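Local coordinates for protein killer cell lectin-like receptor 3 (Mus musculus, PDB 3C8J) that serves as a receptor on natural killer cells for class I MHC molecules, working as a disulfide-linked homodimer with a C-type lectin-like domain, at residues G134-G139 with P189-C194. The protein carries 4 engineered substitutions. Numbering follows the deposited sequence.
Engineered in segment 134-139: Gly134 (natural residue Glu).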
ATOM      1  N   GLY A 134     -10.436  -3.598 -16.794  1.00 54.33           N
ATOM      2  CA  GLY A 134      -9.620  -3.699 -17.992  1.00 54.77           C
ATOM      3  C   GLY A 134      -8.891  -5.029 -17.996  1.00 55.42           C
ATOM      4  O   GLY A 134      -9.228  -5.932 -17.226  1.00 55.79           O
ATOM      5  N   ASN A 135      -7.896  -5.146 -18.870  1.00 55.55           N
ATOM      6  CA  ASN A 135      -7.058  -6.321 -18.962  1.00 55.68           C
ATOM      7  C   ASN A 135      -5.601  -5.916 -18.873  1.00 56.10           C
ATOM      8  O   ASN A 135      -5.156  -5.030 -19.611  1.00 57.15           O
ATOM      9  CB  ASN A 135      -7.329  -7.043 -20.264  1.00 55.41           C
ATOM     10  CG  ASN A 135      -8.757  -7.478 -20.379  1.00 55.78           C
ATOM     11  OD1 ASN A 135      -9.405  -7.255 -21.393  1.00 56.56           O
ATOM     12  ND2 ASN A 135      -9.280  -8.081 -19.319  1.00 56.77           N
ATOM     13  N   TYR A 136      -4.857  -6.564 -17.980  1.00 55.18           N
ATOM     14  CA  TYR A 136      -3.494  -6.155 -17.678  1.00 54.82           C
ATOM     15  C   TYR A 136      -2.506  -7.305 -17.888  1.00 55.15           C
ATOM     16  O   TYR A 136      -2.621  -8.371 -17.263  1.00 55.81           O
ATOM     17  CB  TYR A 136      -3.411  -5.672 -16.221  1.00 54.17           C
ATOM     18  CG  TYR A 136      -4.263  -4.479 -15.909  1.00 53.18           C
ATOM     19  CD1 TYR A 136      -5.633  -4.611 -15.755  1.00 53.53           C
ATOM     20  CD2 TYR A 136      -3.700  -3.225 -15.731  1.00 52.86           C
ATOM     21  CE1 TYR A 136      -6.434  -3.528 -15.475  1.00 53.53           C
ATOM     22  CE2 TYR A 136      -4.507  -2.124 -15.415  1.00 53.29           C
ATOM     23  CZ  TYR A 136      -5.877  -2.299 -15.294  1.00 52.55           C
ATOM     24  OH  TYR A 136      -6.702  -1.260 -15.028  1.00 51.90           O
ATOM     25  N   TRP A 137      -1.532  -7.104 -18.763  1.00 54.97           N
ATOM     26  CA  TRP A 137      -0.457  -8.066 -18.899  1.00 54.66           C
ATOM     27  C   TRP A 137       0.268  -8.189 -17.557  1.00 54.74           C
ATOM     28  O   TRP A 137       0.434  -7.198 -16.830  1.00 54.41           O
ATOM     29  CB  TRP A 137       0.512  -7.624 -19.980  1.00 54.29           C
ATOM     30  CG  TRP A 137      -0.022  -7.731 -21.380  1.00 54.87           C
ATOM     31  CD1 TRP A 137      -0.113  -6.722 -22.289  1.00 55.06           C
ATOM     32  CD2 TRP A 137      -0.514  -8.920 -22.052  1.00 54.77           C
ATOM     33  NE1 TRP A 137      -0.620  -7.195 -23.480  1.00 55.17           N
ATOM     34  CE2 TRP A 137      -0.873  -8.537 -23.363  1.00 54.80           C
ATOM     35  CE3 TRP A 137      -0.688 -10.253 -21.672  1.00 54.18           C
ATOM     36  CZ2 TRP A 137      -1.406  -9.438 -24.292  1.00 54.33           C
ATOM     37  CZ3 TRP A 137      -1.209 -11.150 -22.599  1.00 54.75           C
ATOM     38  CH2 TRP A 137      -1.563 -10.737 -23.894  1.00 54.34           C
ATOM     39  N   ILE A 138       0.653  -9.417 -17.214  1.00 54.77           N
ATOM     40  CA  ILE A 138       1.491  -9.664 -16.043  1.00 54.63           C
ATOM     41  C   ILE A 138       2.667 -10.541 -16.476  1.00 54.90           C
ATOM     42  O   ILE A 138       2.662 -11.068 -17.589  1.00 54.92           O
ATOM     43  CB  ILE A 138       0.706 -10.259 -14.845  1.00 54.39           C
ATOM     44  CG1 ILE A 138       0.132 -11.635 -15.177  1.00 54.45           C
ATOM     45  CG2 ILE A 138      -0.404  -9.326 -14.424  1.00 54.31           C
ATOM     46  CD1 ILE A 138      -0.518 -12.305 -13.965  1.00 54.21           C
ATOM     47  N   GLY A 139       3.682 -10.670 -15.620  1.00 55.20           N
ATOM     48  CA  GLY A 139       4.932 -11.332 -16.002  1.00 55.54           C
ATOM     49  C   GLY A 139       4.861 -12.848 -15.954  1.00 56.16           C
ATOM     50  O   GLY A 139       5.673 -13.494 -15.287  1.00 56.31           O
ATOM     51  N   PRO A 189      -3.014  -5.820 -27.638  1.00 56.62           N
ATOM     52  CA  PRO A 189      -2.734  -4.579 -26.935  1.00 56.79           C
ATOM     53  C   PRO A 189      -3.556  -4.483 -25.648  1.00 57.26           C
ATOM     54  O   PRO A 189      -4.771  -4.243 -25.700  1.00 57.54           O
ATOM     55  CB  PRO A 189      -3.168  -3.492 -27.933  1.00 57.03           C
ATOM     56  CG  PRO A 189      -3.533  -4.189 -29.202  1.00 56.22           C
ATOM     57  CD  PRO A 189      -3.823  -5.601 -28.852  1.00 56.56           C
ATOM     58  N   TYR A 190      -2.897  -4.683 -24.508  1.00 57.18           N
ATOM     59  CA  TYR A 190      -3.539  -4.552 -23.214  1.00 57.23           C
ATOM     60  C   TYR A 190      -2.783  -3.571 -22.325  1.00 57.45           C
ATOM     61  O   TYR A 190      -1.675  -3.121 -22.642  1.00 57.45           O
ATOM     62  CB  TYR A 190      -3.607  -5.903 -22.496  1.00 57.05           C
ATOM     63  CG  TYR A 190      -4.638  -6.864 -23.018  1.00 56.89           C
ATOM     64  CD1 TYR A 190      -4.419  -8.241 -22.924  1.00 56.87           C
ATOM     65  CD2 TYR A 190      -5.824  -6.415 -23.619  1.00 56.66           C
ATOM     66  CE1 TYR A 190      -5.351  -9.156 -23.402  1.00 57.24           C
ATOM     67  CE2 TYR A 190      -6.782  -7.326 -24.107  1.00 56.17           C
ATOM     68  CZ  TYR A 190      -6.533  -8.703 -23.988  1.00 57.71           C
ATOM     69  OH  TYR A 190      -7.434  -9.646 -24.473  1.00 58.10           O
ATOM     70  N   TYR A 191      -3.379  -3.262 -21.188  1.00 57.79           N
ATOM     71  CA  TYR A 191      -2.680  -2.525 -20.150  1.00 58.45           C
ATOM     72  C   TYR A 191      -1.566  -3.409 -19.575  1.00 58.74           C
ATOM     73  O   TYR A 191      -1.321  -4.519 -20.051  1.00 58.63           O
ATOM     74  CB  TYR A 191      -3.647  -2.153 -19.053  1.00 58.24           C
ATOM     75  CG  TYR A 191      -4.768  -1.255 -19.473  1.00 59.00           C
ATOM     76  CD1 TYR A 191      -6.027  -1.384 -18.893  1.00 59.71           C
ATOM     77  CD2 TYR A 191      -4.575  -0.252 -20.427  1.00 59.55           C
ATOM     78  CE1 TYR A 191      -7.072  -0.538 -19.245  1.00 60.62           C
ATOM     79  CE2 TYR A 191      -5.618   0.600 -20.798  1.00 59.97           C
ATOM     80  CZ  TYR A 191      -6.865   0.452 -20.199  1.00 60.31           C
ATOM     81  OH  TYR A 191      -7.912   1.284 -20.550  1.00 59.94           O
ATOM     82  N   CYS A 192      -0.914  -2.921 -18.533  1.00 59.10           N
ATOM     83  CA  CYS A 192       0.313  -3.511 -18.079  1.00 58.91           C
ATOM     84  C   CYS A 192       0.561  -3.158 -16.616  1.00 58.89           C
ATOM     85  O   CYS A 192       0.380  -2.000 -16.220  1.00 58.71           O
ATOM     86  CB  CYS A 192       1.417  -2.961 -18.967  1.00 59.07           C
ATOM     87  SG  CYS A 192       3.051  -3.345 -18.494  1.00 60.66           S
ATOM     88  N   ILE A 193       0.957  -4.157 -15.824  1.00 58.79           N
ATOM     89  CA  ILE A 193       1.292  -3.955 -14.410  1.00 58.96           C
ATOM     90  C   ILE A 193       2.744  -4.289 -14.095  1.00 59.21           C
ATOM     91  O   ILE A 193       3.195  -5.406 -14.346  1.00 58.80           O
ATOM     92  CB  ILE A 193       0.424  -4.802 -13.445  1.00 58.94           C
ATOM     93  CG1 ILE A 193      -1.061  -4.711 -13.817  1.00 59.52           C
ATOM     94  CG2 ILE A 193       0.651  -4.330 -12.003  1.00 57.83           C
ATOM     95  CD1 ILE A 193      -1.996  -5.447 -12.874  1.00 58.63           C
ATOM     96  N   CYS A 194       3.460  -3.324 -13.523  1.00 59.17           N
ATOM     97  CA  CYS A 194       4.828  -3.554 -13.081  1.00 59.12           C
ATOM     98  C   CYS A 194       4.810  -3.698 -11.575  1.00 58.92           C
ATOM     99  O   CYS A 194       4.027  -3.038 -10.913  1.00 59.75           O
ATOM    100  CB  CYS A 194       5.731  -2.383 -13.465  1.00 59.36           C
ATOM    101  SG  CYS A 194       5.615  -1.788 -15.167  1.00 59.15           S
TER
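Trp137 lays one face of its indole against Tyr190: CB of Tyr190 sits over the five-membered ring, 3.7 Å from its centroid, and Tyr190 CD1 comes over the rim of the benzo part, 3.5 Å from Trp137 CZ2. The two side chains cross at about a right angle, ring planes at 46°. Indole NE1 is hydrogen-bonded to the carbonyl O of Ile188, which probably helps to hold the ring's rotation, while the Trp101 ring packs roughly perpendicular to it. Asn135 covers one face of the Tyr190 ring. Running alongside it, Asn135 places CB almost centrally over the ring, 3.8 Å from the centroid, a CH-pi contact.

Tyr136 and Tyr191 share the face of the sheet opposite the one that carries Trp137 and Cys192. CB of Tyr191 lies over the Tyr136 ring, 3.9 Å from its centroid, and the Tyr191 ring crosses that phenol obliquely at 52°. Ile193, its CG1 arm extended (CD1 anti to CA, chi2 -177°), lays CG1 and CD1 along the base of Tyr136, CG1 3.5 Å from Tyr136 CB. Beyond the ring, Tyr136 OH is anchored on the carbonyl O of Ile132.

Backbone bonds zip the strands together. Trp137 uses both its backbone N and its backbone O: N donates to Tyr191 O (2.9 Å), and O accepts from Ile193 N (3.2 Å), nearly along the C=O axis. A weak, bent bond from Tyr191 N to Asn135 O (3.0 Å) starts the run. Gly134 is engineered, its CA near the Tyr191 ring. Cys192, bonded to Cys104, and Cys194, bonded to Cys108, tie strand 190-197 to helix 101-110. Trp137, Ile138 and Gly139 begin the WIGL signature of C-type lectin domains, whose strand runs parallel to the C-terminal strand in the core of the fold.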